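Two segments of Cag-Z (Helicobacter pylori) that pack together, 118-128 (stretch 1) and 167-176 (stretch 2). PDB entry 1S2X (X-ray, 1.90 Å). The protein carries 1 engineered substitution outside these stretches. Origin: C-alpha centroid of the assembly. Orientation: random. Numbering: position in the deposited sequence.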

ATOM      1  N   ASN A 118      14.275   0.873  -9.255  1.00 35.83           N
ATOM      2  CA  ASN A 118      12.922   0.689  -9.764  1.00 39.32           C
ATOM      3  C   ASN A 118      12.123  -0.212  -8.823  1.00 49.38           C
ATOM      4  O   ASN A 118      10.893  -0.118  -8.786  1.00 40.94           O
ATOM      5  CB  ASN A 118      12.933   0.114 -11.181  1.00 36.08           C
ATOM      6  CG  ASN A 118      13.378   1.144 -12.200  1.00 44.39           C
ATOM      7  OD1 ASN A 118      13.380   2.346 -11.920  1.00 56.17           O
ATOM      8  ND2 ASN A 118      13.753   0.673 -13.386  1.00 46.14           N
ATOM      9  N   PHE A 119      12.834  -1.065  -8.090  1.00 48.15           N
ATOM     10  CA  PHE A 119      12.214  -1.890  -7.052  1.00 45.14           C
ATOM     11  C   PHE A 119      11.741  -0.961  -5.932  1.00 40.67           C
ATOM     12  O   PHE A 119      10.604  -1.037  -5.469  1.00 45.41           O
ATOM     13  CB  PHE A 119      13.145  -2.970  -6.509  1.00 33.84           C
ATOM     14  CG  PHE A 119      12.661  -3.676  -5.253  1.00 32.31           C
ATOM     15  CD1 PHE A 119      13.066  -3.267  -3.991  1.00 36.44           C
ATOM     16  CD2 PHE A 119      11.795  -4.748  -5.333  1.00 33.97           C
ATOM     17  CE1 PHE A 119      12.614  -3.893  -2.843  1.00 32.45           C
ATOM     18  CE2 PHE A 119      11.319  -5.377  -4.190  1.00 33.67           C
ATOM     19  CZ  PHE A 119      11.719  -4.943  -2.944  1.00 29.19           C
ATOM     20  N   ASN A 120      12.641  -0.076  -5.503  1.00 33.27           N
ATOM     21  CA  ASN A 120      12.288   0.806  -4.401  1.00 40.98           C
ATOM     22  C   ASN A 120      11.055   1.647  -4.751  1.00 48.80           C
ATOM     23  O   ASN A 120      10.187   1.834  -3.902  1.00 41.31           O
ATOM     24  CB  ASN A 120      13.436   1.737  -4.023  1.00 43.09           C
ATOM     25  CG  ASN A 120      13.195   2.391  -2.669  1.00 53.63           C
ATOM     26  OD1 ASN A 120      12.742   1.723  -1.738  1.00 50.56           O
ATOM     27  ND2 ASN A 120      13.485   3.678  -2.529  1.00 40.61           N
ATOM     28  N   ASN A 121      11.006   2.139  -5.979  1.00 43.37           N
ATOM     29  CA  ASN A 121       9.993   3.081  -6.430  1.00 45.77           C
ATOM     30  C   ASN A 121       8.672   2.437  -6.790  1.00 45.16           C
ATOM     31  O   ASN A 121       7.583   2.966  -6.504  1.00 38.88           O
ATOM     32  CB  ASN A 121      10.551   3.865  -7.638  1.00 49.49           C
ATOM     33  CG  ASN A 121      11.577   4.865  -7.114  1.00 52.56           C
ATOM     34  OD1 ASN A 121      12.462   5.303  -7.836  1.00 67.43           O
ATOM     35  ND2 ASN A 121      11.432   5.204  -5.839  1.00 45.31           N
ATOM     36  N   PHE A 122       8.760   1.270  -7.430  1.00 36.39           N
ATOM     37  CA  PHE A 122       7.519   0.585  -7.790  1.00 34.95           C
ATOM     38  C   PHE A 122       6.801   0.089  -6.541  1.00 45.60           C
ATOM     39  O   PHE A 122       5.578   0.177  -6.425  1.00 40.03           O
ATOM     40  CB  PHE A 122       7.860  -0.550  -8.740  1.00 36.53           C
ATOM     41  CG  PHE A 122       6.746  -1.545  -9.012  1.00 40.53           C
ATOM     42  CD1 PHE A 122       6.717  -2.763  -8.364  1.00 37.68           C
ATOM     43  CD2 PHE A 122       5.735  -1.261  -9.912  1.00 43.93           C
ATOM     44  CE1 PHE A 122       5.705  -3.670  -8.609  1.00 33.71           C
ATOM     45  CE2 PHE A 122       4.731  -2.172 -10.173  1.00 41.25           C
ATOM     46  CZ  PHE A 122       4.716  -3.393  -9.526  1.00 31.83           C
ATOM     47  N   THR A 123       7.553  -0.446  -5.572  1.00 41.51           N
ATOM     48  CA  THR A 123       6.901  -1.004  -4.395  1.00 38.20           C
ATOM     49  C   THR A 123       6.385   0.112  -3.490  1.00 33.18           C
ATOM     50  O   THR A 123       5.243   0.027  -3.035  1.00 30.42           O
ATOM     51  CB  THR A 123       7.806  -1.917  -3.545  1.00 34.08           C
ATOM     52  OG1 THR A 123       8.991  -1.211  -3.180  1.00 34.36           O
ATOM     53  CG2 THR A 123       8.234  -3.136  -4.345  1.00 31.00           C
ATOM     54  N   CYS A 124       7.232   1.106  -3.263  1.00 33.42           N
ATOM     55  CA  CYS A 124       6.871   2.236  -2.405  1.00 42.67           C
ATOM     56  C   CYS A 124       5.679   3.006  -2.957  1.00 49.32           C
ATOM     57  O   CYS A 124       4.847   3.522  -2.202  1.00 36.81           O
ATOM     58  CB  CYS A 124       8.081   3.148  -2.200  1.00 34.51           C
ATOM     59  SG  CYS A 124       9.210   2.544  -0.914  1.00 42.24           S
ATOM     60  N   ASP A 125       5.529   3.106  -4.276  1.00 49.53           N
ATOM     61  CA  ASP A 125       4.353   3.782  -4.814  1.00 38.51           C
ATOM     62  C   ASP A 125       3.125   2.907  -4.627  1.00 39.02           C
ATOM     63  O   ASP A 125       2.012   3.387  -4.420  1.00 41.95           O
ATOM     64  CB  ASP A 125       4.503   4.119  -6.295  1.00 37.35           C
ATOM     65  CG  ASP A 125       5.533   5.197  -6.574  1.00 47.75           C
ATOM     66  OD1 ASP A 125       6.059   5.810  -5.624  1.00 49.40           O
ATOM     67  OD2 ASP A 125       5.827   5.423  -7.774  1.00 57.55           O
ATOM     68  N   GLU A 126       3.284   1.580  -4.707  1.00 32.65           N
ATOM     69  CA  GLU A 126       2.053   0.797  -4.540  1.00 30.61           C
ATOM     70  C   GLU A 126       1.610   0.805  -3.080  1.00 29.72           C
ATOM     71  O   GLU A 126       0.401   0.798  -2.826  1.00 36.21           O
ATOM     72  CB  GLU A 126       2.209  -0.633  -5.050  1.00 38.15           C
ATOM     73  CG  GLU A 126       2.018  -0.773  -6.552  1.00 37.27           C
ATOM     74  CD  GLU A 126       0.568  -0.559  -6.949  1.00 41.74           C
ATOM     75  OE1 GLU A 126       0.300   0.418  -7.672  1.00 45.96           O
ATOM     76  OE2 GLU A 126      -0.298  -1.360  -6.538  1.00 37.02           O
ATOM     77  N   VAL A 127       2.532   0.822  -2.130  1.00 34.40           N
ATOM     78  CA  VAL A 127       2.185   0.947  -0.714  1.00 32.77           C
ATOM     79  C   VAL A 127       1.500   2.281  -0.425  1.00 32.87           C
ATOM     80  O   VAL A 127       0.557   2.356   0.365  1.00 33.64           O
ATOM     81  CB  VAL A 127       3.411   0.832   0.211  1.00 30.05           C
ATOM     82  CG1 VAL A 127       3.009   1.102   1.650  1.00 34.70           C
ATOM     83  CG2 VAL A 127       4.065  -0.536   0.111  1.00 37.94           C
ATOM     84  N   ALA A 128       1.929   3.377  -1.041  1.00 31.95           N
ATOM     85  CA  ALA A 128       1.285   4.679  -0.855  1.00 28.71           C
ATOM     86  C   ALA A 128      -0.115   4.716  -1.447  1.00 29.79           C
ATOM     87  O   ALA A 128      -1.064   5.337  -0.970  1.00 47.03           O
ATOM     88  CB  ALA A 128       2.114   5.784  -1.489  1.00 40.30           C
TER
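Stretch 2, residues 167-176: KLNEIVQDIG

Stretch 2 lies on stretch 1 as an antiparallel helix whose contact is mainly apolar, has no hydrogen bond across it and rests on two reciprocal knobs-into-holes, one side chain from each helix. All ten residues of stretch 2 are helical, and the helix extends beyond both of its ends, as does that of stretch 1. The N-to-C directions differ by 174°, so the helices lie side by side and nearly antiparallel, their axes 10.4 Å apart at closest approach. The register steps in opposite senses along the two chains: Asn120 CA is 6.8 Å from Ile175 CA, Cys124 CA 7.0 Å from Val172 CA, and Val127 CA 7.4 Å from Leu168 CA.

Ile175, its CA-to-CB bond toward stretch 1, is the knob of the second helix and sits among Phe119, Asn120, Thr123 and Cys124. Its CG2 lies 3.6 Å from Asn120 OD1, 4.0 Å from Cys124 SG and 4.2 Å from Phe119 CE1, while its CD1 reaches to 3.4 Å from Thr123 OG1. The Thr123 hydroxyl meets this methyl while donating a hydrogen bond within its own helix, from Thr123 OG1 to Phe119 O at 2.8 Å. The Phe119 ring presents its edge to the backbone, with CE1 3.6 Å from Ile175 O.

Val127 returns the gesture in the t rotamer, filling the hole formed by Leu168, Ile171, Val172 and Ile175. Val127 CG1 packs 3.7 Å from Leu168 CG and 3.8 Å from Val172 CG2; Val127 CG2 lies 3.9 Å from Ile175 CD1 and 4.2 Å from Ile171 CG2. The two knobs therefore touch each other, and the two holes are neighbours along the interface.

Only 369 Å² is buried in total. The rule to read here is economy: two well-seated β-branched side chains carry most of the contact, while Asn121, Ala128 and Asn169 direct their CA-to-CB bonds away from it.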

ATOM      1  N   LYS A 167       1.042  -1.775  10.324  1.00 47.34           N
ATOM      2  CA  LYS A 167       1.426  -2.942   9.526  1.00 39.43           C
ATOM      3  C   LYS A 167       2.038  -2.489   8.210  1.00 45.06           C
ATOM      4  O   LYS A 167       2.944  -3.144   7.680  1.00 46.94           O
ATOM      5  CB  LYS A 167       0.226  -3.861   9.347  1.00 38.37           C
ATOM      6  CG  LYS A 167      -0.256  -4.486  10.652  1.00 44.26           C
ATOM      7  CD  LYS A 167      -0.935  -5.827  10.415  1.00 50.78           C
ATOM      8  CE  LYS A 167      -2.261  -5.681   9.692  1.00 56.36           C
ATOM      9  NZ  LYS A 167      -2.702  -6.958   9.042  1.00 79.37           N
ATOM     10  N   LEU A 168       1.572  -1.355   7.680  1.00 33.46           N
ATOM     11  CA  LEU A 168       2.152  -0.872   6.430  1.00 36.66           C
ATOM     12  C   LEU A 168       3.585  -0.411   6.679  1.00 44.21           C
ATOM     13  O   LEU A 168       4.443  -0.566   5.810  1.00 44.38           O
ATOM     14  CB  LEU A 168       1.338   0.272   5.836  1.00 36.26           C
ATOM     15  CG  LEU A 168       0.738   0.101   4.447  1.00 37.65           C
ATOM     16  CD1 LEU A 168       0.177  -1.298   4.244  1.00 42.63           C
ATOM     17  CD2 LEU A 168      -0.356   1.137   4.210  1.00 42.61           C
ATOM     18  N   ASN A 169       3.835   0.145   7.866  1.00 42.12           N
ATOM     19  CA  ASN A 169       5.176   0.592   8.213  1.00 44.26           C
ATOM     20  C   ASN A 169       6.179  -0.559   8.224  1.00 39.10           C
ATOM     21  O   ASN A 169       7.313  -0.367   7.781  1.00 39.87           O
ATOM     22  CB  ASN A 169       5.219   1.281   9.578  1.00 51.94           C
ATOM     23  CG  ASN A 169       4.431   2.574   9.608  1.00 62.89           C
ATOM     24  OD1 ASN A 169       3.844   2.979   8.603  1.00 72.36           O
ATOM     25  ND2 ASN A 169       4.416   3.213  10.777  1.00 76.76           N
ATOM     26  N   GLU A 170       5.803  -1.725   8.725  1.00 39.07           N
ATOM     27  CA  GLU A 170       6.674  -2.894   8.700  1.00 44.95           C
ATOM     28  C   GLU A 170       7.021  -3.327   7.277  1.00 45.29           C
ATOM     29  O   GLU A 170       8.144  -3.748   6.989  1.00 44.04           O
ATOM     30  CB  GLU A 170       6.022  -4.078   9.415  1.00 49.58           C
ATOM     31  CG  GLU A 170       5.656  -3.779  10.859  1.00 54.79           C
ATOM     32  CD  GLU A 170       4.895  -4.945  11.480  1.00 65.29           C
ATOM     33  OE1 GLU A 170       4.145  -5.609  10.736  1.00 75.55           O
ATOM     34  OE2 GLU A 170       5.082  -5.181  12.692  1.00 65.75           O
ATOM     35  N   ILE A 171       6.041  -3.221   6.381  1.00 33.70           N
ATOM     36  CA  ILE A 171       6.288  -3.545   4.978  1.00 39.68           C
ATOM     37  C   ILE A 171       7.259  -2.555   4.339  1.00 39.90           C
ATOM     38  O   ILE A 171       8.192  -2.946   3.638  1.00 35.03           O
ATOM     39  CB  ILE A 171       4.985  -3.580   4.169  1.00 38.33           C
ATOM     40  CG1 ILE A 171       4.043  -4.734   4.542  1.00 38.01           C
ATOM     41  CG2 ILE A 171       5.292  -3.607   2.678  1.00 44.51           C
ATOM     42  CD1 ILE A 171       2.933  -4.917   3.529  1.00 37.00           C
ATOM     43  N   VAL A 172       7.069  -1.259   4.561  1.00 33.76           N
ATOM     44  CA  VAL A 172       8.010  -0.281   4.019  1.00 34.38           C
ATOM     45  C   VAL A 172       9.410  -0.560   4.566  1.00 42.01           C
ATOM     46  O   VAL A 172      10.432  -0.306   3.924  1.00 35.20           O
ATOM     47  CB  VAL A 172       7.556   1.142   4.367  1.00 33.03           C
ATOM     48  CG1 VAL A 172       8.669   2.163   4.202  1.00 45.06           C
ATOM     49  CG2 VAL A 172       6.350   1.527   3.512  1.00 44.18           C
ATOM     50  N   GLN A 173       9.439  -1.094   5.785  1.00 37.40           N
ATOM     51  CA  GLN A 173      10.710  -1.362   6.450  1.00 45.95           C
ATOM     52  C   GLN A 173      11.415  -2.535   5.777  1.00 40.61           C
ATOM     53  O   GLN A 173      12.635  -2.543   5.637  1.00 42.99           O
ATOM     54  CB  GLN A 173      10.534  -1.640   7.946  1.00 43.79           C
ATOM     55  CG  GLN A 173      10.651  -0.389   8.807  1.00 51.06           C
ATOM     56  CD  GLN A 173      10.449  -0.628  10.287  1.00 60.53           C
ATOM     57  OE1 GLN A 173       9.318  -0.792  10.754  1.00 74.84           O
ATOM     58  NE2 GLN A 173      11.551  -0.639  11.051  1.00 76.63           N
ATOM     59  N   ASP A 174      10.614  -3.513   5.363  1.00 31.18           N
ATOM     60  CA  ASP A 174      11.178  -4.664   4.666  1.00 37.92           C
ATOM     61  C   ASP A 174      11.600  -4.330   3.233  1.00 49.28           C
ATOM     62  O   ASP A 174      12.573  -4.912   2.740  1.00 47.22           O
ATOM     63  CB  ASP A 174      10.171  -5.809   4.670  1.00 29.58           C
ATOM     64  CG  ASP A 174      10.723  -7.089   4.079  1.00 38.62           C
ATOM     65  OD1 ASP A 174      10.253  -7.425   2.965  1.00 38.79           O
ATOM     66  OD2 ASP A 174      11.582  -7.738   4.716  1.00 34.22           O
ATOM     67  N   ILE A 175      10.889  -3.429   2.569  1.00 39.20           N
ATOM     68  CA  ILE A 175      11.242  -2.924   1.247  1.00 29.96           C
ATOM     69  C   ILE A 175      12.637  -2.298   1.310  1.00 42.83           C
ATOM     70  O   ILE A 175      13.453  -2.552   0.421  1.00 39.38           O
ATOM     71  CB  ILE A 175      10.233  -1.886   0.741  1.00 30.26           C
ATOM     72  CG1 ILE A 175       8.909  -2.488   0.247  1.00 32.86           C
ATOM     73  CG2 ILE A 175      10.840  -1.016  -0.340  1.00 37.25           C
ATOM     74  CD1 ILE A 175       7.835  -1.447   0.003  1.00 26.66           C
ATOM     75  N   GLY A 176      12.854  -1.524   2.374  1.00 38.35           N
ATOM     76  CA  GLY A 176      14.115  -0.873   2.687  1.00 38.17           C
ATOM     77  C   GLY A 176      15.245  -1.865   2.883  1.00 42.19           C
ATOM     78  O   GLY A 176      16.380  -1.664   2.436  1.00 49.52           O
TER